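Local coordinates for foldase protein PrsA (Streptococcus pneumoniae, PDB 5TVL) that probably assists the folding of secreted proteins outside the membrane, as a lipoprotein of the parvulin-type peptidyl-prolyl isomerase family, at residues 52-61 with 79-90. Residues are numbered along the deposited sequence; the frame is centred on the assembly and turned at random.
Sequences EVDDTIAEEK and LETRKAQIRTSK
E60 and Q85 CG lie at the edge of the R82 guanidinium, while I86 CG1 lies over the centre of one guanidinium face, 3.5 Å above its plane. R82 grips E60 side-on with two nitrogens: NE donates to E60 OE2 at 2.9 Å, nearly in the guanidinium plane and on the syn lone pair, whereas NH2 reaches E60 OE1 at 2.9 Å from above the carboxylate plane, the two planes being turned 46° apart. Arginine suits this place because a bend at chi2 swings its flat head to E60 while NH1 also makes a bent bond to Q85 OE1, from above the amide plane. Glutamate is long enough to span the gap, and its OE2 also bonds Y68 of helix 68-74 and a glycerol, probably from the crystallisation liquor.

Between the helices, branched apolar side chains interlock knobs-into-holes. V53 fits among K83, I86, R87 and K90; I57 sets CD1 3.6 Å from K83 CB, beside L79; and I86 enters from the other helix among V53, T56, I57 and E60, its CG2 3.7 Å from T56 CG2. K83 passes across V53 and I57 at about a right angle, K90 across V53 at a slant; lysine suits both because its methylenes pack while its ammonium stays at the margin. K90 meets T56 tip to tip, NZ donating to OG1 at 2.9 Å; with its OG1 beside the backbone N (chi1 -53°), T56 also bonds E52 O, which T56 N reaches from the opposite face. D54 OD1 and K83 NZ form a longer salt bridge, 3.6 Å.

The axes of segments 52-61 and 79-90 approach to 9.6 Å, their N-to-C directions 122° apart. Their parent helices, 50-64 and 79-102, make an obliquely crossed pair, with helix 68-74 in the connection, joined by knobs-into-holes packing and edged by ion pairs, part of the helical region that accompanies the parvulin-type domain of PrsA.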
loop_
_atom_site.group_PDB
_atom_site.type_symbol
_atom_site.label_atom_id
_atom_site.label_comp_id
_atom_site.label_asym_id
_atom_site.label_seq_id
_atom_site.Cartn_x
_atom_site.Cartn_y
_atom_site.Cartn_z
ATOM N N GLU A 52 6.563 -5.346 24.757
ATOM C CA GLU A 52 6.361 -4.799 23.403
ATOM C C GLU A 52 5.183 -3.817 23.329
ATOM O O GLU A 52 5.230 -2.835 22.584
ATOM C CB GLU A 52 6.154 -5.932 22.393
ATOM C CG GLU A 52 7.387 -6.796 22.175
ATOM C CD GLU A 52 7.082 -8.066 21.405
ATOM O OE1 GLU A 52 6.324 -8.911 21.928
ATOM O OE2 GLU A 52 7.607 -8.223 20.284
ATOM N N VAL A 53 4.136 -4.087 24.106
ATOM C CA VAL A 53 2.981 -3.193 24.205
ATOM C C VAL A 53 3.382 -1.902 24.925
ATOM O O VAL A 53 2.973 -0.815 24.515
ATOM C CB VAL A 53 1.783 -3.875 24.916
ATOM C CG1 VAL A 53 0.633 -2.892 25.131
ATOM C CG2 VAL A 53 1.309 -5.086 24.114
ATOM N N ASP A 54 4.181 -2.033 25.985
ATOM C CA ASP A 54 4.729 -0.877 26.710
ATOM C C ASP A 54 5.676 -0.033 25.847
ATOM O O ASP A 54 5.767 1.176 26.051
ATOM C CB ASP A 54 5.465 -1.318 27.991
ATOM C CG ASP A 54 4.530 -1.910 29.055
ATOM O OD1 ASP A 54 3.349 -1.508 29.143
ATOM O OD2 ASP A 54 4.992 -2.784 29.822
ATOM N N ASP A 55 6.387 -0.668 24.908
ATOM C CA ASP A 55 7.269 0.044 23.962
ATOM C C ASP A 55 6.473 0.893 22.973
ATOM O O ASP A 55 6.822 2.046 22.710
ATOM C CB ASP A 55 8.157 -0.937 23.171
ATOM C CG ASP A 55 9.199 -1.648 24.038
ATOM O OD1 ASP A 55 9.335 -1.326 25.240
ATOM O OD2 ASP A 55 9.886 -2.546 23.501
ATOM N N THR A 56 5.415 0.304 22.421
ATOM C CA THR A 56 4.550 0.972 21.448
ATOM C C THR A 56 3.862 2.199 22.045
ATOM O O THR A 56 3.875 3.269 21.441
ATOM C CB THR A 56 3.478 -0.000 20.913
ATOM O OG1 THR A 56 4.120 -1.184 20.421
ATOM C CG2 THR A 56 2.647 0.638 19.793
ATOM N N ILE A 57 3.276 2.040 23.228
ATOM C CA ILE A 57 2.565 3.134 23.897
ATOM C C ILE A 57 3.527 4.204 24.435
ATOM O O ILE A 57 3.152 5.375 24.545
ATOM C CB ILE A 57 1.617 2.605 25.008
ATOM C CG1 ILE A 57 0.496 3.612 25.300
ATOM C CG2 ILE A 57 2.380 2.242 26.278
ATOM C CD1 ILE A 57 -0.715 2.988 25.960
ATOM N N ALA A 58 4.755 3.799 24.767
ATOM C CA ALA A 58 5.816 4.743 25.132
ATOM C C ALA A 58 6.283 5.534 23.912
ATOM O O ALA A 58 6.445 6.753 23.987
ATOM C CB ALA A 58 6.992 4.017 25.772
ATOM N N GLU A 59 6.510 4.833 22.802
ATOM C CA GLU A 59 6.828 5.465 21.512
ATOM C C GLU A 59 5.713 6.431 21.104
ATOM O O GLU A 59 5.975 7.559 20.683
ATOM C CB GLU A 59 7.043 4.389 20.427
ATOM C CG GLU A 59 7.266 4.887 18.996
ATOM C CD GLU A 59 8.487 5.782 18.833
ATOM O OE1 GLU A 59 9.444 5.664 19.630
ATOM O OE2 GLU A 59 8.498 6.602 17.890
ATOM N N GLU A 60 4.472 5.975 21.255
ATOM C CA GLU A 60 3.288 6.758 20.898
ATOM C C GLU A 60 3.171 8.028 21.747
ATOM O O GLU A 60 2.834 9.089 21.229
ATOM C CB GLU A 60 2.035 5.894 21.048
ATOM C CG GLU A 60 0.827 6.379 20.282
ATOM C CD GLU A 60 -0.333 5.406 20.381
ATOM O OE1 GLU A 60 -0.138 4.207 20.081
ATOM O OE2 GLU A 60 -1.448 5.826 20.751
ATOM N N LYS A 61 3.475 7.917 23.039
ATOM C CA LYS A 61 3.443 9.067 23.947
ATOM C C LYS A 61 4.504 10.117 23.590
ATOM O O LYS A 61 4.247 11.314 23.717
ATOM C CB LYS A 61 3.609 8.609 25.401
ATOM C CG LYS A 61 3.244 9.659 26.441
ATOM C CD LYS A 61 3.408 9.131 27.862
ATOM C CE LYS A 61 2.351 8.094 28.218
ATOM N NZ LYS A 61 2.339 7.772 29.670
ATOM N N LEU A 79 -6.012 6.095 28.335
ATOM C CA LEU A 79 -4.681 5.480 28.277
ATOM C C LEU A 79 -4.730 3.958 28.465
ATOM O O LEU A 79 -4.023 3.224 27.778
ATOM C CB LEU A 79 -3.757 6.122 29.326
ATOM C CG LEU A 79 -2.260 5.786 29.295
ATOM C CD1 LEU A 79 -1.621 6.239 27.990
ATOM C CD2 LEU A 79 -1.548 6.422 30.483
ATOM N N GLU A 80 -5.574 3.506 29.391
ATOM C CA GLU A 80 -5.783 2.078 29.673
ATOM C C GLU A 80 -6.311 1.303 28.461
ATOM O O GLU A 80 -5.719 0.307 28.050
ATOM C CB GLU A 80 -6.751 1.920 30.858
ATOM C CG GLU A 80 -6.926 0.496 31.380
ATOM C CD GLU A 80 -7.817 0.416 32.614
ATOM O OE1 GLU A 80 -7.706 1.288 33.506
ATOM O OE2 GLU A 80 -8.628 -0.533 32.702
ATOM N N THR A 81 -7.420 1.767 27.898
ATOM C CA THR A 81 -8.077 1.084 26.776
ATOM C C THR A 81 -7.364 1.283 25.419
ATOM O O THR A 81 -7.629 0.540 24.471
ATOM C CB THR A 81 -9.574 1.469 26.680
ATOM O OG1 THR A 81 -10.265 0.511 25.869
ATOM C CG2 THR A 81 -9.767 2.848 26.098
ATOM N N ARG A 82 -6.484 2.285 25.329
ATOM C CA ARG A 82 -5.559 2.396 24.196
ATOM C C ARG A 82 -4.495 1.301 24.276
ATOM O O ARG A 82 -4.208 0.637 23.284
ATOM C CB ARG A 82 -4.884 3.779 24.141
ATOM C CG ARG A 82 -3.841 3.954 23.033
ATOM C CD ARG A 82 -4.345 3.501 21.660
ATOM N NE ARG A 82 -3.324 3.580 20.614
ATOM C CZ ARG A 82 -3.328 2.872 19.479
ATOM N NH1 ARG A 82 -4.301 1.999 19.195
ATOM N NH2 ARG A 82 -2.337 3.037 18.605
ATOM N N LYS A 83 -3.910 1.135 25.463
ATOM C CA LYS A 83 -2.954 0.057 25.740
ATOM C C LYS A 83 -3.572 -1.313 25.428
ATOM O O LYS A 83 -2.891 -2.192 24.912
ATOM C CB LYS A 83 -2.485 0.122 27.200
ATOM C CG LYS A 83 -1.288 -0.746 27.538
ATOM C CD LYS A 83 -0.916 -0.632 29.013
ATOM C CE LYS A 83 -0.102 -1.834 29.478
ATOM N NZ LYS A 83 0.245 -1.774 30.925
ATOM N N ALA A 84 -4.863 -1.470 25.722
ATOM C CA ALA A 84 -5.618 -2.680 25.370
ATOM C C ALA A 84 -5.848 -2.826 23.860
ATOM O O ALA A 84 -5.807 -3.940 23.331
ATOM C CB ALA A 84 -6.949 -2.699 26.103
ATOM N N GLN A 85 -6.110 -1.708 23.179
ATOM C CA GLN A 85 -6.272 -1.687 21.718
ATOM C C GLN A 85 -4.991 -2.073 20.974
ATOM O O GLN A 85 -5.048 -2.830 20.004
ATOM C CB GLN A 85 -6.730 -0.302 21.252
ATOM C CG GLN A 85 -7.127 -0.221 19.786
ATOM C CD GLN A 85 -7.762 1.111 19.436
ATOM O OE1 GLN A 85 -7.325 2.163 19.912
ATOM N NE2 GLN A 85 -8.800 1.076 18.602
ATOM N N ILE A 86 -3.855 -1.541 21.425
ATOM C CA ILE A 86 -2.540 -1.867 20.854
ATOM C C ILE A 86 -2.263 -3.366 21.001
ATOM O O ILE A 86 -1.831 -4.016 20.051
ATOM C CB ILE A 86 -1.398 -1.063 21.524
ATOM C CG1 ILE A 86 -1.535 0.434 21.208
ATOM C CG2 ILE A 86 -0.029 -1.559 21.052
ATOM C CD1 ILE A 86 -0.751 1.334 22.144
ATOM N N ARG A 87 -2.506 -3.889 22.200
ATOM C CA ARG A 87 -2.404 -5.325 22.483
ATOM C C ARG A 87 -3.260 -6.174 21.528
ATOM O O ARG A 87 -2.777 -7.167 20.985
ATOM C CB ARG A 87 -2.793 -5.601 23.941
ATOM C CG ARG A 87 -2.684 -7.053 24.357
ATOM C CD ARG A 87 -2.762 -7.217 25.861
ATOM N NE ARG A 87 -2.595 -8.621 26.236
ATOM C CZ ARG A 87 -1.434 -9.278 26.287
ATOM N NH1 ARG A 87 -0.276 -8.677 26.001
ATOM N NH2 ARG A 87 -1.429 -10.561 26.640
ATOM N N THR A 88 -4.513 -5.768 21.319
ATOM C CA THR A 88 -5.423 -6.466 20.398
ATOM C C THR A 88 -4.880 -6.475 18.962
ATOM O O THR A 88 -4.881 -7.517 18.301
ATOM C CB THR A 88 -6.827 -5.822 20.407
ATOM O OG1 THR A 88 -7.309 -5.731 21.756
ATOM C CG2 THR A 88 -7.813 -6.634 19.565
ATOM N N SER A 89 -4.418 -5.312 18.499
ATOM C CA SER A 89 -3.779 -5.166 17.184
ATOM C C SER A 89 -2.596 -6.120 17.018
ATOM O O SER A 89 -2.460 -6.779 15.982
ATOM C CB SER A 89 -3.311 -3.719 16.970
ATOM O OG SER A 89 -2.348 -3.636 15.931
ATOM N N LYS A 90 -1.747 -6.180 18.039
ATOM C CA LYS A 90 -0.601 -7.084 18.036
ATOM C C LYS A 90 -1.021 -8.553 18.017
ATOM O O LYS A 90 -0.387 -9.356 17.347
ATOM C CB LYS A 90 0.332 -6.800 19.217
ATOM C CG LYS A 90 1.154 -5.535 19.038
ATOM C CD LYS A 90 2.216 -5.406 20.115
ATOM C CE LYS A 90 2.814 -4.007 20.151
ATOM N NZ LYS A 90 3.508 -3.628 18.888
#